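Local coordinates for methionine-binding lipoprotein metQ (Bacillus subtilis subsp. subtilis, PDB 4GOT), which binds methionine, seen here as selenomethionine, and probably hands it to the membrane permease of the MetNPQ ABC importer, at residues Glu7-Ala12 / Lys36-Ser41; Lys22-Leu27 / Met224-Ser229; Tyr46-Ala51 / Thr74-Val79; Leu110-Ala115 / Lys157-Leu162. All coordinates share one frame; numbering follows the deposited sequence. Where two conformers were deposited one is given.

Interaction 1 (Glu7-Ala12 / Lys36-Ser41); sequences EIVVAA and KVKVLS
V9 and K36 stand next to each other on the same face of a parallel strand pair, with CG2 of V9 resting 4.0 Å from CB of K36. That face also carries A11 and K38, while V10 and V37 project from the other. The two strands are the first and second of a beta-alpha-beta unit, linked by helix 14-29, and the strand of K36 is the outermost on this side of the N-terminal sheet. At the start of the pair the extended side chain of E7 crosses K36 obliquely, OE2 lying 3.6 Å from CD of K36. The lysine chain then bends away, leaving NZ of K36 6.0 Å from OE2 of E7, too far for a salt bridge. Further along, CB of A11 meets CD1 of L40 at 3.9 Å. L40 has its CG beside its own backbone N (chi1 -59°), and its tip comes nearer to A11 than its CB does. On the opposite face CB of A12 touches CG1 of V37 at 4.2 Å, and helix 14-29 covers V10 and A12. Four backbone hydrogen bonds join the strands: K36 N to I8 O, V10 N to K36 O, K38 N to V10 O and A12 N to K38 O. The two reaching lysine carbonyls run almost straight down the C=O, with C=O...N angles of 169° for V10 and 165° for A12. The chemistry is mostly main chain, with small apolar side chains beneath helix 14-29 and lysines at the sheet edge giving their aliphatic stems, not their ammonium groups, to the contact.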
loop_
_atom_site.group_PDB
_atom_site.type_symbol
_atom_site.label_atom_id
_atom_site.label_comp_id
_atom_site.label_asym_id
_atom_site.label_seq_id
_atom_site.Cartn_x
_atom_site.Cartn_y
_atom_site.Cartn_z
ATOM N N GLU A 7 13.013 -21.761 8.135
ATOM C CA GLU A 7 13.324 -20.547 7.354
ATOM C C GLU A 7 12.027 -19.966 6.782
ATOM O O GLU A 7 11.177 -20.690 6.259
ATOM C CB GLU A 7 14.292 -20.862 6.218
ATOM C CG GLU A 7 14.645 -19.678 5.328
ATOM C CD GLU A 7 15.517 -20.089 4.117
ATOM O OE1 GLU A 7 15.117 -21.024 3.356
ATOM O OE2 GLU A 7 16.604 -19.471 3.927
ATOM N N ILE A 8 11.879 -18.657 6.902
ATOM C CA ILE A 8 10.719 -17.984 6.405
ATOM C C ILE A 8 11.207 -17.168 5.221
ATOM O O ILE A 8 12.050 -16.265 5.393
ATOM C CB ILE A 8 10.123 -17.013 7.456
ATOM C CG1 ILE A 8 10.015 -17.653 8.851
ATOM C CG2 ILE A 8 8.758 -16.525 6.982
ATOM C CD1 ILE A 8 9.590 -16.662 9.948
ATOM N N VAL A 9 10.698 -17.492 4.031
ATOM C CA VAL A 9 10.987 -16.742 2.778
ATOM C C VAL A 9 9.808 -15.797 2.513
ATOM O O VAL A 9 8.651 -16.229 2.417
ATOM C CB VAL A 9 11.283 -17.694 1.566
ATOM C CG1 VAL A 9 11.703 -16.928 0.313
ATOM C CG2 VAL A 9 12.333 -18.723 1.954
ATOM N N VAL A 10 10.098 -14.496 2.433
ATOM C CA VAL A 10 9.055 -13.490 2.260
ATOM C C VAL A 10 9.351 -12.565 1.057
ATOM O O VAL A 10 10.454 -11.996 0.972
ATOM C CB VAL A 10 8.924 -12.609 3.531
ATOM C CG1 VAL A 10 7.686 -11.727 3.439
ATOM C CG2 VAL A 10 8.895 -13.484 4.773
ATOM N N ALA A 11 8.368 -12.381 0.170
ATOM C CA ALA A 11 8.465 -11.360 -0.916
ATOM C C ALA A 11 7.859 -10.073 -0.366
ATOM O O ALA A 11 6.745 -10.124 0.194
ATOM C CB ALA A 11 7.781 -11.800 -2.210
ATOM N N ALA A 12 8.641 -8.981 -0.436
ATOM C CA ALA A 12 8.277 -7.657 0.120
ATOM C C ALA A 12 8.753 -6.523 -0.795
ATOM O O ALA A 12 9.826 -6.602 -1.439
ATOM C CB ALA A 12 8.855 -7.462 1.518
ATOM N N LYS A 36 14.561 -14.979 4.693
ATOM C CA LYS A 36 15.049 -14.660 3.354
ATOM C C LYS A 36 14.029 -13.690 2.777
ATOM O O LYS A 36 12.829 -13.960 2.828
ATOM C CB LYS A 36 15.169 -15.954 2.529
ATOM C CG LYS A 36 16.113 -15.890 1.344
ATOM C CD LYS A 36 16.778 -17.242 1.086
ATOM C CE LYS A 36 16.640 -17.691 -0.369
ATOM N NZ LYS A 36 17.290 -16.772 -1.347
ATOM N N VAL A 37 14.493 -12.525 2.323
ATOM C CA VAL A 37 13.614 -11.500 1.719
ATOM C C VAL A 37 13.889 -11.322 0.213
ATOM O O VAL A 37 15.038 -11.132 -0.196
ATOM C CB VAL A 37 13.737 -10.134 2.434
ATOM C CG1 VAL A 37 12.653 -9.184 1.930
ATOM C CG2 VAL A 37 13.645 -10.336 3.958
ATOM N N LYS A 38 12.833 -11.452 -0.590
ATOM C CA LYS A 38 12.854 -11.178 -2.031
ATOM C C LYS A 38 12.078 -9.880 -2.335
ATOM O O LYS A 38 10.905 -9.730 -1.903
ATOM C CB LYS A 38 12.201 -12.346 -2.820
ATOM C CG LYS A 38 12.746 -13.738 -2.502
ATOM C CD LYS A 38 14.121 -13.949 -3.090
ATOM C CE LYS A 38 14.802 -15.208 -2.554
ATOM N NZ LYS A 38 14.347 -16.455 -3.233
ATOM N N VAL A 39 12.709 -8.951 -3.064
ATOM C CA VAL A 39 12.017 -7.713 -3.519
ATOM C C VAL A 39 11.679 -7.968 -5.004
ATOM O O VAL A 39 12.522 -8.477 -5.751
ATOM C CB VAL A 39 12.911 -6.450 -3.367
ATOM C CG1 VAL A 39 12.166 -5.232 -3.842
ATOM C CG2 VAL A 39 13.425 -6.253 -1.916
ATOM N N LEU A 40 10.467 -7.622 -5.431
ATOM C CA LEU A 40 10.019 -7.886 -6.827
ATOM C C LEU A 40 9.744 -6.546 -7.539
ATOM O O LEU A 40 9.581 -5.517 -6.872
ATOM C CB LEU A 40 8.806 -8.846 -6.829
ATOM C CG LEU A 40 9.086 -10.204 -6.156
ATOM C CD1 LEU A 40 7.771 -10.950 -6.067
ATOM C CD2 LEU A 40 10.175 -11.022 -6.935
ATOM N N SER A 41 9.704 -6.539 -8.866
ATOM C CA SER A 41 9.645 -5.259 -9.626
ATOM C C SER A 41 8.281 -4.573 -9.666
ATOM O O SER A 41 8.206 -3.384 -9.953
ATOM C CB SER A 41 10.167 -5.418 -11.047
ATOM O OG SER A 41 9.635 -6.553 -11.697
#

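Interaction 2 (Lys22-Leu27 / Met224-Ser229); sequences KEAEPL and MEVLHS
A24 and V226 stand with their CA atoms 6.2 Å apart where helix 14-29 passes the C-terminal end of helix 218-227. This is helix-helix packing within the N-terminal lobe of a periplasmic-binding-protein fold, and it is carried by apolar side chains. V226 was modelled in two conformers; in the one described it turns both methyls against helix 14-29. There CG1, anti to the backbone N (chi1 173°), meets CB of A24, a closeness that is doubtful, and lies 3.6 Å from CB of L27, while CG2 comes within 3.8 Å of the same L27 CB. L227 adds CD2 at 4.2 Å from CB of A24, the end of its side chain returning toward helix 14-29 although CB leaves it. CD1 of L27 also touches OG of S229. That serine is the N-cap of helix 230-239, its OG accepting from I232 N, while it donates to V226 O in the plane of that carbonyl. An alanine in place of S229 would probably leave I232 N without its cap and V226 O with one donor fewer. V226 O takes two bonds from the serine, one from S229 N at 2.9 Å and one from S229 OG at 2.7 Å.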
loop_
_atom_site.group_PDB
_atom_site.type_symbol
_atom_site.label_atom_id
_atom_site.label_comp_id
_atom_site.label_asym_id
_atom_site.label_seq_id
_atom_site.Cartn_x
_atom_site.Cartn_y
_atom_site.Cartn_z
ATOM N N LYS A 22 14.094 -6.709 7.668
ATOM C CA LYS A 22 15.499 -6.762 8.022
ATOM C C LYS A 22 15.660 -6.376 9.491
ATOM O O LYS A 22 16.493 -6.947 10.188
ATOM C CB LYS A 22 16.325 -5.873 7.107
ATOM C CG LYS A 22 17.825 -5.871 7.342
ATOM C CD LYS A 22 18.472 -4.782 6.467
ATOM C CE LYS A 22 19.987 -4.931 6.318
ATOM N NZ LYS A 22 20.733 -4.020 7.218
ATOM N N GLU A 23 14.868 -5.428 9.981
ATOM C CA GLU A 23 14.928 -5.123 11.422
ATOM C C GLU A 23 14.431 -6.332 12.282
ATOM O O GLU A 23 15.011 -6.613 13.323
ATOM C CB GLU A 23 14.171 -3.826 11.742
ATOM C CG GLU A 23 14.451 -3.251 13.119
ATOM C CD GLU A 23 15.803 -2.533 13.228
ATOM O OE1 GLU A 23 16.600 -2.510 12.258
ATOM O OE2 GLU A 23 16.047 -1.969 14.313
ATOM N N ALA A 24 13.390 -7.038 11.814
ATOM C CA ALA A 24 12.803 -8.222 12.476
ATOM C C ALA A 24 13.731 -9.449 12.453
ATOM O O ALA A 24 13.560 -10.363 13.273
ATOM C CB ALA A 24 11.449 -8.606 11.853
ATOM N N GLU A 25 14.717 -9.479 11.561
ATOM C CA GLU A 25 15.599 -10.675 11.427
ATOM C C GLU A 25 16.297 -11.205 12.721
ATOM O O GLU A 25 16.246 -12.383 12.995
ATOM C CB GLU A 25 16.644 -10.473 10.312
ATOM C CG GLU A 25 17.601 -11.647 10.155
ATOM C CD GLU A 25 18.399 -11.627 8.856
ATOM O OE1 GLU A 25 18.693 -10.525 8.314
ATOM O OE2 GLU A 25 18.747 -12.734 8.390
ATOM N N PRO A 26 16.953 -10.337 13.501
ATOM C CA PRO A 26 17.561 -10.834 14.745
ATOM C C PRO A 26 16.552 -11.273 15.820
ATOM O O PRO A 26 16.869 -12.165 16.632
ATOM C CB PRO A 26 18.432 -9.660 15.238
ATOM C CG PRO A 26 18.080 -8.489 14.397
ATOM C CD PRO A 26 17.368 -8.963 13.172
ATOM N N LEU A 27 15.373 -10.652 15.823
ATOM C CA LEU A 27 14.307 -11.056 16.702
ATOM C C LEU A 27 13.717 -12.446 16.305
ATOM O O LEU A 27 13.357 -13.261 17.181
ATOM C CB LEU A 27 13.217 -9.962 16.785
ATOM C CG LEU A 27 13.669 -8.537 17.180
ATOM C CD1 LEU A 27 12.417 -7.653 17.189
ATOM C CD2 LEU A 27 14.371 -8.452 18.518
HETATM N N MSE A 224 4.506 -12.909 12.854
HETATM C CA MSE A 224 3.499 -11.965 13.337
HETATM C C MSE A 224 3.872 -11.422 14.695
HETATM O O MSE A 224 3.717 -10.247 14.944
HETATM C CB MSE A 224 2.108 -12.613 13.408
HETATM C CG MSE A 224 1.549 -13.037 12.058
HETATM SE SE MSE A 224 1.840 -11.711 10.653
HETATM C CE MSE A 224 0.748 -10.261 11.349
ATOM N N GLU A 225 4.370 -12.306 15.565
ATOM C CA GLU A 225 4.863 -11.950 16.891
ATOM C C GLU A 225 5.959 -10.883 16.851
ATOM O O GLU A 225 5.901 -9.896 17.558
ATOM C CB GLU A 225 5.387 -13.186 17.623
ATOM C CG GLU A 225 4.341 -13.918 18.438
ATOM C CD GLU A 225 4.909 -15.068 19.287
ATOM O OE1 GLU A 225 6.152 -15.276 19.316
ATOM O OE2 GLU A 225 4.106 -15.777 19.933
ATOM N N VAL A 226 7.001 -11.107 16.069
ATOM C CA VAL A 226 8.059 -10.105 15.942
ATOM C C VAL A 226 7.544 -8.773 15.344
ATOM O O VAL A 226 7.901 -7.686 15.851
ATOM C CB VAL A 226 9.269 -10.630 15.136
ATOM C CG1 VAL A 226 10.248 -9.497 14.888
ATOM C CG2 VAL A 226 9.951 -11.769 15.893
ATOM N N LEU A 227 6.688 -8.854 14.322
ATOM C CA LEU A 227 6.193 -7.635 13.623
ATOM C C LEU A 227 5.232 -6.790 14.498
ATOM O O LEU A 227 4.929 -5.600 14.192
ATOM C CB LEU A 227 5.537 -7.968 12.293
ATOM C CG LEU A 227 6.405 -8.565 11.205
ATOM C CD1 LEU A 227 5.545 -9.004 10.006
ATOM C CD2 LEU A 227 7.518 -7.615 10.793
ATOM N N HIS A 228 4.804 -7.375 15.596
ATOM C CA HIS A 228 4.003 -6.607 16.606
ATOM C C HIS A 228 4.789 -6.318 17.857
ATOM O O HIS A 228 4.237 -5.775 18.797
ATOM C CB HIS A 228 2.669 -7.301 16.882
ATOM C CG HIS A 228 1.764 -7.172 15.722
ATOM N ND1 HIS A 228 0.978 -6.055 15.540
ATOM C CD2 HIS A 228 1.645 -7.912 14.586
ATOM C CE1 HIS A 228 0.385 -6.135 14.353
ATOM N NE2 HIS A 228 0.782 -7.248 13.751
ATOM N N SER A 229 6.084 -6.663 17.877
ATOM C CA SER A 229 6.912 -6.353 19.084
ATOM C C SER A 229 7.027 -4.832 19.327
ATOM O O SER A 229 6.864 -4.020 18.398
ATOM C CB SER A 229 8.315 -6.961 18.955
ATOM O OG SER A 229 9.063 -6.351 17.916
#

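Interaction 3 (Tyr46-Ala51 / Thr74-Val79); sequences YNKALA and TDYKLV
The ring of Y76 lies against the turn of helix formed by N47, K48 and A51. CG of Y76 is anti to its carbonyl carbon (chi1 -67°), and from there the ring extends to the helix. Carbonyl carbon C of N47 sits over one face of the ring, and CB of N47 is 3.6 Å from CE2. CB of A51 approaches CD1 of Y76 obliquely at 3.6 Å. At the far end the phenol OH rests against the root of K48, 3.4 Å from both its CA and its CB; its approach to K48 N is too poorly angled to be a bond. An alanine in place of Y76 would probably open a gap beside N47, K48 and A51, whose carbons would lose the ring lying against them. Next to it, L78 splits its two methyls between neighbours. CD1 lies 3.4 Å from OD1 of N47, and CD2 meets CD2 of L50 at 3.7 Å as the two leucine side chains run antiparallel past one another.

Outside this shell the polar ends are anchored. N47 bonds through OD1 to N58 and through ND2 to Q61 and E69, and these bonds are likely to fix its amide; NZ of K48 makes a salt bridge with D52. Y46 stacks on F60 of the ligand pocket, so the same short helix also borders the binding site. The arrangement is a helix packed beside the start of strand 78-86 in the N-terminal lobe of a type 2 periplasmic binding fold.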
loop_
_atom_site.group_PDB
_atom_site.type_symbol
_atom_site.label_atom_id
_atom_site.label_comp_id
_atom_site.label_asym_id
_atom_site.label_seq_id
_atom_site.Cartn_x
_atom_site.Cartn_y
_atom_site.Cartn_z
ATOM N N TYR A 46 3.836 -10.208 -6.538
ATOM C CA TYR A 46 3.972 -10.697 -5.163
ATOM C C TYR A 46 3.003 -11.857 -4.865
ATOM O O TYR A 46 3.420 -12.871 -4.362
ATOM C CB TYR A 46 3.794 -9.534 -4.184
ATOM C CG TYR A 46 4.961 -8.568 -4.232
ATOM C CD1 TYR A 46 4.999 -7.517 -5.138
ATOM C CD2 TYR A 46 6.058 -8.731 -3.384
ATOM C CE1 TYR A 46 6.116 -6.652 -5.199
ATOM C CE2 TYR A 46 7.170 -7.894 -3.459
ATOM C CZ TYR A 46 7.203 -6.850 -4.349
ATOM O OH TYR A 46 8.304 -5.995 -4.343
ATOM N N ASN A 47 1.722 -11.715 -5.199
ATOM C CA ASN A 47 0.746 -12.797 -4.989
ATOM C C ASN A 47 1.004 -13.982 -5.894
ATOM O O ASN A 47 0.798 -15.145 -5.494
ATOM C CB ASN A 47 -0.673 -12.271 -5.164
ATOM C CG ASN A 47 -1.140 -11.509 -3.944
ATOM O OD1 ASN A 47 -0.709 -11.817 -2.810
ATOM N ND2 ASN A 47 -2.008 -10.519 -4.144
ATOM N N LYS A 48 1.492 -13.708 -7.106
ATOM C CA LYS A 48 1.897 -14.782 -8.019
ATOM C C LYS A 48 3.012 -15.649 -7.419
ATOM O O LYS A 48 2.942 -16.895 -7.479
ATOM C CB LYS A 48 2.325 -14.227 -9.379
ATOM C CG LYS A 48 2.638 -15.318 -10.403
ATOM C CD LYS A 48 2.518 -14.786 -11.821
ATOM C CE LYS A 48 2.230 -15.893 -12.814
ATOM N NZ LYS A 48 3.239 -16.973 -12.666
ATOM N N ALA A 49 4.023 -15.003 -6.834
ATOM C CA ALA A 49 5.169 -15.729 -6.237
ATOM C C ALA A 49 4.677 -16.632 -5.082
ATOM O O ALA A 49 5.069 -17.795 -4.975
ATOM C CB ALA A 49 6.254 -14.740 -5.776
ATOM N N LEU A 50 3.767 -16.099 -4.256
ATOM C CA LEU A 50 3.213 -16.832 -3.130
ATOM C C LEU A 50 2.403 -18.013 -3.599
ATOM O O LEU A 50 2.654 -19.120 -3.188
ATOM C CB LEU A 50 2.329 -15.906 -2.277
ATOM C CG LEU A 50 1.682 -16.405 -0.983
ATOM C CD1 LEU A 50 2.685 -17.057 -0.034
ATOM C CD2 LEU A 50 0.937 -15.222 -0.340
ATOM N N ALA A 51 1.446 -17.777 -4.495
ATOM C CA ALA A 51 0.638 -18.847 -5.099
ATOM C C ALA A 51 1.510 -19.909 -5.795
ATOM O O ALA A 51 1.184 -21.104 -5.774
ATOM C CB ALA A 51 -0.361 -18.271 -6.091
ATOM N N THR A 74 -8.627 -16.880 -9.934
ATOM C CA THR A 74 -9.271 -17.920 -9.098
ATOM C C THR A 74 -8.303 -19.020 -8.624
ATOM O O THR A 74 -8.641 -19.770 -7.710
ATOM C CB THR A 74 -10.460 -18.591 -9.821
ATOM O OG1 THR A 74 -10.070 -18.893 -11.158
ATOM C CG2 THR A 74 -11.692 -17.656 -9.837
ATOM N N ASP A 75 -7.119 -19.102 -9.246
ATOM C CA ASP A 75 -6.041 -19.998 -8.775
ATOM C C ASP A 75 -5.339 -19.523 -7.476
ATOM O O ASP A 75 -4.664 -20.305 -6.828
ATOM C CB ASP A 75 -4.975 -20.209 -9.872
ATOM C CG ASP A 75 -5.437 -21.138 -10.972
ATOM O OD1 ASP A 75 -6.436 -21.854 -10.775
ATOM O OD2 ASP A 75 -4.785 -21.156 -12.038
ATOM N N TYR A 76 -5.477 -18.253 -7.093
ATOM C CA TYR A 76 -4.877 -17.751 -5.823
ATOM C C TYR A 76 -5.737 -18.107 -4.601
ATOM O O TYR A 76 -6.781 -17.482 -4.369
ATOM C CB TYR A 76 -4.745 -16.223 -5.819
ATOM C CG TYR A 76 -3.778 -15.613 -6.787
ATOM C CD1 TYR A 76 -2.984 -16.403 -7.620
ATOM C CD2 TYR A 76 -3.626 -14.222 -6.845
ATOM C CE1 TYR A 76 -2.092 -15.829 -8.499
ATOM C CE2 TYR A 76 -2.739 -13.638 -7.733
ATOM C CZ TYR A 76 -1.964 -14.452 -8.546
ATOM O OH TYR A 76 -1.060 -13.901 -9.410
ATOM N N LYS A 77 -5.299 -19.079 -3.806
ATOM C CA LYS A 77 -5.991 -19.428 -2.558
ATOM C C LYS A 77 -5.117 -18.875 -1.436
ATOM O O LYS A 77 -4.253 -19.587 -0.901
ATOM C CB LYS A 77 -6.164 -20.953 -2.423
ATOM C CG LYS A 77 -6.751 -21.668 -3.632
ATOM C CD LYS A 77 -8.150 -21.164 -3.917
ATOM C CE LYS A 77 -8.765 -21.868 -5.120
ATOM N NZ LYS A 77 -9.963 -21.113 -5.585
ATOM N N LEU A 78 -5.288 -17.587 -1.158
ATOM C CA LEU A 78 -4.448 -16.857 -0.228
ATOM C C LEU A 78 -5.282 -16.407 0.963
ATOM O O LEU A 78 -6.511 -16.338 0.871
ATOM C CB LEU A 78 -3.805 -15.667 -0.934
ATOM C CG LEU A 78 -2.997 -16.056 -2.182
ATOM C CD1 LEU A 78 -2.361 -14.828 -2.811
ATOM C CD2 LEU A 78 -1.968 -17.093 -1.788
ATOM N N VAL A 79 -4.608 -16.115 2.069
ATOM C CA VAL A 79 -5.265 -15.644 3.299
ATOM C C VAL A 79 -4.426 -14.534 3.941
ATOM O O VAL A 79 -3.174 -14.511 3.817
ATOM C CB VAL A 79 -5.498 -16.803 4.325
ATOM C CG1 VAL A 79 -6.581 -17.773 3.841
ATOM C CG2 VAL A 79 -4.198 -17.549 4.625
#

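Interaction 4 (Leu110-Ala115 / Lys157-Leu162); sequences LTNNVA and KVAPEL
L110 and T111 pair in parallel with K157 and V158, where strand 107-111 meets the edge strand 154-158 of the second lobe's sheet. V158 N donates to L110 O at 2.9 Å, and N112 N returns a bond to V158 O. This second bond is bent, 135° at the hydrogen, its donor standing above the carbonyl plane. Beyond the strands the side chains take over. N112 has CG between its backbone N and carbonyl carbon (chi1 69°), and its side chain crosses P160 at about a right angle, with OD1 only 3.2 Å from CD of the proline. The ND2 branch lies 3.7 Å from CA of A159, and CB meets CB of K157 at 4.0 Å. CB of T111 lies 3.6 Å from V158 O and 4.1 Å from CD of P160.

These are the carboxyl ends of the parallel strands of a mixed sheet in a type 2 periplasmic-binding-protein lobe, where the connections after the strands build the ligand site. T111 forms an ST turn by accepting N113 N at OG1, 3.3 Å apart, and N113 itself touches the bound selenomethionine. P160 packs on Y43 and N178, two other residues of that pocket. CG of K157 comes within 4.1 Å of CB of L110, on the sheet face they share. L110 in turn packs on Q117 and M120 of helix 117-126.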
loop_
_atom_site.group_PDB
_atom_site.type_symbol
_atom_site.label_atom_id
_atom_site.label_comp_id
_atom_site.label_asym_id
_atom_site.label_seq_id
_atom_site.Cartn_x
_atom_site.Cartn_y
_atom_site.Cartn_z
ATOM N N LEU A 110 -4.071 9.308 -11.529
ATOM C CA LEU A 110 -4.400 8.135 -10.735
ATOM C C LEU A 110 -3.373 7.042 -10.995
ATOM O O LEU A 110 -2.711 7.044 -12.036
ATOM C CB LEU A 110 -5.757 7.589 -11.199
ATOM C CG LEU A 110 -6.983 8.512 -11.109
ATOM C CD1 LEU A 110 -8.199 7.774 -11.666
ATOM C CD2 LEU A 110 -7.212 8.938 -9.653
ATOM N N THR A 111 -3.245 6.106 -10.055
ATOM C CA THR A 111 -2.526 4.868 -10.371
ATOM C C THR A 111 -3.557 3.962 -11.054
ATOM O O THR A 111 -4.782 4.193 -10.950
ATOM C CB THR A 111 -1.828 4.226 -9.131
ATOM O OG1 THR A 111 -2.715 3.350 -8.447
ATOM C CG2 THR A 111 -1.265 5.289 -8.147
ATOM N N ASN A 112 -3.050 2.943 -11.735
ATOM C CA ASN A 112 -3.875 1.952 -12.421
ATOM C C ASN A 112 -4.227 0.735 -11.515
ATOM O O ASN A 112 -4.763 -0.246 -11.996
ATOM C CB ASN A 112 -3.214 1.535 -13.760
ATOM C CG ASN A 112 -1.941 0.724 -13.578
ATOM O OD1 ASN A 112 -1.600 0.315 -12.472
ATOM N ND2 ASN A 112 -1.239 0.477 -14.679
ATOM N N ASN A 113 -3.981 0.860 -10.202
ATOM C CA ASN A 113 -4.314 -0.152 -9.188
ATOM C C ASN A 113 -5.844 -0.211 -9.034
ATOM O O ASN A 113 -6.440 0.653 -8.370
ATOM C CB ASN A 113 -3.619 0.275 -7.860
ATOM C CG ASN A 113 -3.678 -0.757 -6.757
ATOM O OD1 ASN A 113 -4.612 -1.553 -6.639
ATOM N ND2 ASN A 113 -2.661 -0.724 -5.908
ATOM N N VAL A 114 -6.467 -1.203 -9.673
ATOM C CA VAL A 114 -7.920 -1.342 -9.694
ATOM C C VAL A 114 -8.519 -1.280 -8.287
ATOM O O VAL A 114 -9.488 -0.540 -8.053
ATOM C CB VAL A 114 -8.360 -2.657 -10.353
ATOM C CG1 VAL A 114 -9.875 -2.827 -10.262
ATOM C CG2 VAL A 114 -7.871 -2.743 -11.805
ATOM N N ALA A 115 -7.927 -2.050 -7.355
ATOM C CA ALA A 115 -8.352 -2.094 -5.952
ATOM C C ALA A 115 -8.334 -0.749 -5.224
ATOM O O ALA A 115 -9.089 -0.550 -4.244
ATOM C CB ALA A 115 -7.482 -3.089 -5.201
ATOM N N LYS A 157 -4.121 7.317 -15.983
ATOM C CA LYS A 157 -3.678 6.255 -15.093
ATOM C C LYS A 157 -2.264 5.868 -15.418
ATOM O O LYS A 157 -1.950 5.681 -16.585
ATOM C CB LYS A 157 -4.583 5.018 -15.192
ATOM C CG LYS A 157 -5.950 5.227 -14.603
ATOM C CD LYS A 157 -6.971 4.305 -15.239
ATOM C CE LYS A 157 -8.399 4.717 -14.886
ATOM N NZ LYS A 157 -8.790 3.937 -13.694
ATOM N N VAL A 158 -1.436 5.790 -14.372
ATOM C CA VAL A 158 -0.030 5.384 -14.488
ATOM C C VAL A 158 0.228 4.220 -13.518
ATOM O O VAL A 158 -0.361 4.156 -12.447
ATOM C CB VAL A 158 0.903 6.582 -14.172
ATOM C CG1 VAL A 158 2.373 6.167 -14.126
ATOM C CG2 VAL A 158 0.698 7.698 -15.224
ATOM N N ALA A 159 1.155 3.339 -13.864
ATOM C CA ALA A 159 1.532 2.274 -12.950
ATOM C C ALA A 159 1.999 2.897 -11.620
ATOM O O ALA A 159 2.610 3.969 -11.631
ATOM C CB ALA A 159 2.611 1.389 -13.579
ATOM N N PRO A 160 1.659 2.258 -10.468
ATOM C CA PRO A 160 2.037 2.800 -9.137
ATOM C C PRO A 160 3.561 2.885 -8.997
ATOM O O PRO A 160 4.082 3.731 -8.293
ATOM C CB PRO A 160 1.411 1.810 -8.135
ATOM C CG PRO A 160 0.770 0.751 -8.969
ATOM C CD PRO A 160 0.676 1.164 -10.375
ATOM N N GLU A 161 4.270 2.042 -9.757
ATOM C CA GLU A 161 5.720 2.060 -9.774
ATOM C C GLU A 161 6.327 3.297 -10.475
ATOM O O GLU A 161 7.561 3.525 -10.422
ATOM C CB GLU A 161 6.227 0.762 -10.482
ATOM C CG GLU A 161 6.013 -0.547 -9.708
ATOM C CD GLU A 161 4.548 -1.049 -9.634
ATOM O OE1 GLU A 161 3.768 -0.785 -10.605
ATOM O OE2 GLU A 161 4.212 -1.780 -8.635
ATOM N N LEU A 162 5.500 4.031 -11.212
ATOM C CA LEU A 162 5.967 5.082 -12.102
ATOM C C LEU A 162 5.303 6.407 -11.819
ATOM O O LEU A 162 5.662 7.373 -12.467
ATOM C CB LEU A 162 5.664 4.716 -13.569
ATOM C CG LEU A 162 6.510 3.594 -14.201
ATOM C CD1 LEU A 162 5.991 3.325 -15.617
ATOM C CD2 LEU A 162 8.035 3.862 -14.164
#

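From the N terminus, interaction 1 closes the first loop, pairing strand 7-12 with strand 34-38 across helix 14-29. Interaction 2 starts within that loop, on helix 14-29, and closes only near the C terminus, so the two cross along the chain. Interactions 3 and 4 follow in series, both within the long span of interaction 2. Interactions 1 to 3 tie together helices and strands of the first lobe, whereas interaction 4 belongs to the second. Y46 OH, hydrogen-bonded to L40 N and probably to L40 O, joins interaction 1 to interaction 3, and S41 O meets CG of E161, bringing interactions 1 and 4 together between the lobes.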